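Local coordinates for protein thiosulfate sulfurtransferase RDL2, mitochondrial (Saccharomyces cerevisiae, PDB 6K6R) that catalyses the transfer of sulfane sulfur from thiosulfate to cyanide, yielding thiocyanate and sulfite, at residues 36-41 with 135-140. Residues are numbered along the deposited sequence; the frame is centred on the assembly and turned at random.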
loop_
_atom_site.group_PDB
_atom_site.type_symbol
_atom_site.label_atom_id
_atom_site.label_comp_id
_atom_site.label_asym_id
_atom_site.label_seq_id
_atom_site.Cartn_x
_atom_site.Cartn_y
_atom_site.Cartn_z
ATOM N N ASP A 36 5.975 -11.074 -9.394
ATOM C CA ASP A 36 6.608 -12.121 -8.599
ATOM C C ASP A 36 7.104 -11.585 -7.261
ATOM O O ASP A 36 6.986 -12.262 -6.233
ATOM C CB ASP A 36 7.758 -12.752 -9.383
ATOM C CG ASP A 36 7.286 -13.807 -10.362
ATOM O OD1 ASP A 36 6.217 -14.407 -10.122
ATOM O OD2 ASP A 36 7.981 -14.033 -11.375
ATOM N N GLN A 37 7.662 -10.372 -7.253
ATOM C CA GLN A 37 8.120 -9.783 -5.998
ATOM C C GLN A 37 6.960 -9.515 -5.051
ATOM O O GLN A 37 7.116 -9.626 -3.829
ATOM C CB GLN A 37 8.891 -8.493 -6.273
ATOM C CG GLN A 37 10.161 -8.689 -7.080
ATOM C CD GLN A 37 10.779 -7.376 -7.513
ATOM O OE1 GLN A 37 10.238 -6.672 -8.364
ATOM N NE2 GLN A 37 11.920 -7.039 -6.924
ATOM N N VAL A 38 5.794 -9.160 -5.591
ATOM C CA VAL A 38 4.613 -8.973 -4.757
ATOM C C VAL A 38 4.027 -10.319 -4.349
ATOM O O VAL A 38 3.563 -10.489 -3.216
ATOM C CB VAL A 38 3.582 -8.097 -5.491
ATOM C CG1 VAL A 38 2.321 -7.953 -4.667
ATOM C CG2 VAL A 38 4.171 -6.728 -5.791
ATOM N N ARG A 39 4.045 -11.297 -5.258
ATOM C CA ARG A 39 3.584 -12.638 -4.911
ATOM C C ARG A 39 4.462 -13.258 -3.832
ATOM O O ARG A 39 3.969 -13.978 -2.955
ATOM C CB ARG A 39 3.557 -13.523 -6.159
ATOM C CG ARG A 39 3.144 -14.963 -5.894
ATOM C CD ARG A 39 3.643 -15.892 -6.992
ATOM N NE ARG A 39 2.545 -16.453 -7.775
ATOM C CZ ARG A 39 2.629 -16.757 -9.066
ATOM N NH1 ARG A 39 3.762 -16.555 -9.724
ATOM N NH2 ARG A 39 1.579 -17.263 -9.699
ATOM N N ASN A 40 5.769 -12.988 -3.879
ATOM C CA ASN A 40 6.661 -13.479 -2.832
ATOM C C ASN A 40 6.372 -12.798 -1.501
ATOM O O ASN A 40 6.403 -13.444 -0.447
ATOM C CB ASN A 40 8.119 -13.262 -3.237
ATOM C CG ASN A 40 8.558 -14.185 -4.355
ATOM O OD1 ASN A 40 7.966 -15.243 -4.573
ATOM N ND2 ASN A 40 9.605 -13.790 -5.073
ATOM N N LEU A 41 6.085 -11.495 -1.530
ATOM C CA LEU A 41 5.806 -10.769 -0.296
ATOM C C LEU A 41 4.484 -11.198 0.325
ATOM O O LEU A 41 4.348 -11.196 1.554
ATOM C CB LEU A 41 5.802 -9.264 -0.564
ATOM C CG LEU A 41 7.100 -8.526 -0.231
ATOM C CD1 LEU A 41 6.885 -7.024 -0.292
ATOM C CD2 LEU A 41 7.616 -8.942 1.136
ATOM N N THR A 135 -6.855 -5.473 -10.980
ATOM C CA THR A 135 -7.366 -6.240 -12.112
ATOM C C THR A 135 -6.238 -6.951 -12.848
ATOM O O THR A 135 -6.364 -8.129 -13.204
ATOM C CB THR A 135 -8.132 -5.321 -13.064
ATOM O OG1 THR A 135 -9.243 -4.732 -12.376
ATOM C CG2 THR A 135 -8.643 -6.100 -14.266
ATOM N N GLU A 136 -5.125 -6.249 -13.082
ATOM C CA GLU A 136 -3.961 -6.877 -13.700
ATOM C C GLU A 136 -3.394 -7.977 -12.816
ATOM O O GLU A 136 -2.983 -9.034 -13.310
ATOM C CB GLU A 136 -2.894 -5.820 -13.989
ATOM C CG GLU A 136 -1.855 -6.236 -15.018
ATOM C CD GLU A 136 -0.733 -5.224 -15.156
ATOM O OE1 GLU A 136 -1.031 -4.021 -15.321
ATOM O OE2 GLU A 136 0.447 -5.630 -15.104
ATOM N N TRP A 137 -3.361 -7.743 -11.502
ATOM C CA TRP A 137 -2.862 -8.747 -10.568
ATOM C C TRP A 137 -3.730 -10.000 -10.595
ATOM O O TRP A 137 -3.218 -11.123 -10.681
ATOM C CB TRP A 137 -2.804 -8.145 -9.162
ATOM C CG TRP A 137 -2.863 -9.135 -8.036
ATOM C CD1 TRP A 137 -3.986 -9.643 -7.446
ATOM C CD2 TRP A 137 -1.750 -9.712 -7.340
ATOM N NE1 TRP A 137 -3.639 -10.511 -6.438
ATOM C CE2 TRP A 137 -2.273 -10.569 -6.352
ATOM C CE3 TRP A 137 -0.363 -9.590 -7.463
ATOM C CZ2 TRP A 137 -1.458 -11.302 -5.493
ATOM C CZ3 TRP A 137 0.446 -10.318 -6.608
ATOM C CH2 TRP A 137 -0.105 -11.163 -5.636
ATOM N N LEU A 138 -5.053 -9.824 -10.528
ATOM C CA LEU A 138 -5.954 -10.972 -10.562
ATOM C C LEU A 138 -5.938 -11.663 -11.919
ATOM O O LEU A 138 -6.154 -12.878 -11.995
ATOM C CB LEU A 138 -7.375 -10.534 -10.209
ATOM C CG LEU A 138 -7.607 -10.065 -8.773
ATOM C CD1 LEU A 138 -8.990 -9.454 -8.618
ATOM C CD2 LEU A 138 -7.420 -11.217 -7.806
ATOM N N ALA A 139 -5.688 -10.915 -12.996
ATOM C CA ALA A 139 -5.643 -11.525 -14.319
ATOM C C ALA A 139 -4.453 -12.462 -14.467
ATOM O O ALA A 139 -4.514 -13.423 -15.243
ATOM C CB ALA A 139 -5.607 -10.443 -15.399
ATOM N N LYS A 140 -3.370 -12.208 -13.733
ATOM C CA LYS A 140 -2.174 -13.036 -13.777
ATOM C C LYS A 140 -2.177 -14.135 -12.717
ATOM O O LYS A 140 -1.119 -14.700 -12.420
ATOM C CB LYS A 140 -0.925 -12.164 -13.633
ATOM C CG LYS A 140 -0.755 -11.144 -14.750
ATOM C CD LYS A 140 0.363 -10.159 -14.445
ATOM C CE LYS A 140 0.611 -9.229 -15.623
ATOM N NZ LYS A 140 1.114 -9.963 -16.817
#
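In the rhodanese-like domain of RDL2, the early helix 35-43 meets the late helix 134-139 through the indole of Trp-137, which bridges two backbones whose nearest CA atoms, those of Arg-39 and Trp-137, lie 9.4 Å apart. The benzene end of the ring does the touching. Its CZ3 lies 3.6 Å from CG1 of Val-38, an apolar contact made obliquely to the ring. With the CB of Val-38 directed toward the other helix, CG1 anti to the backbone N (chi1 177°) carries that methyl to the ring. The same end of the indole also abuts the backbone of the following residue: Arg-39 N sits in the ring plane at the edge, 4.0 Å from Trp-137 CZ3, and Trp-137 CH2 is also 4.0 Å from Arg-39 CA. No hydrogen bond crosses between the segments. At the other end of the indole NE1 is satisfied by Tyr-63 OH, while the ring of Phe-35 meets Trp-137 with the planes inclined at about 40°. The guanidinium of Arg-39 turns back along its own helix, where NH1 and Asp-36 OD1, 3.3 Å apart, form a salt bridge with a weak, bent hydrogen bond (128°). Replacing Trp-137 by an alanine would probably open a gap beside Val-38 and leave Tyr-63 OH without its indole N-H partner. Val-38 also touches Leu-51 of strand 49-53, which places this helix-to-helix packing against the central parallel sheet of the alpha/beta rhodanese fold.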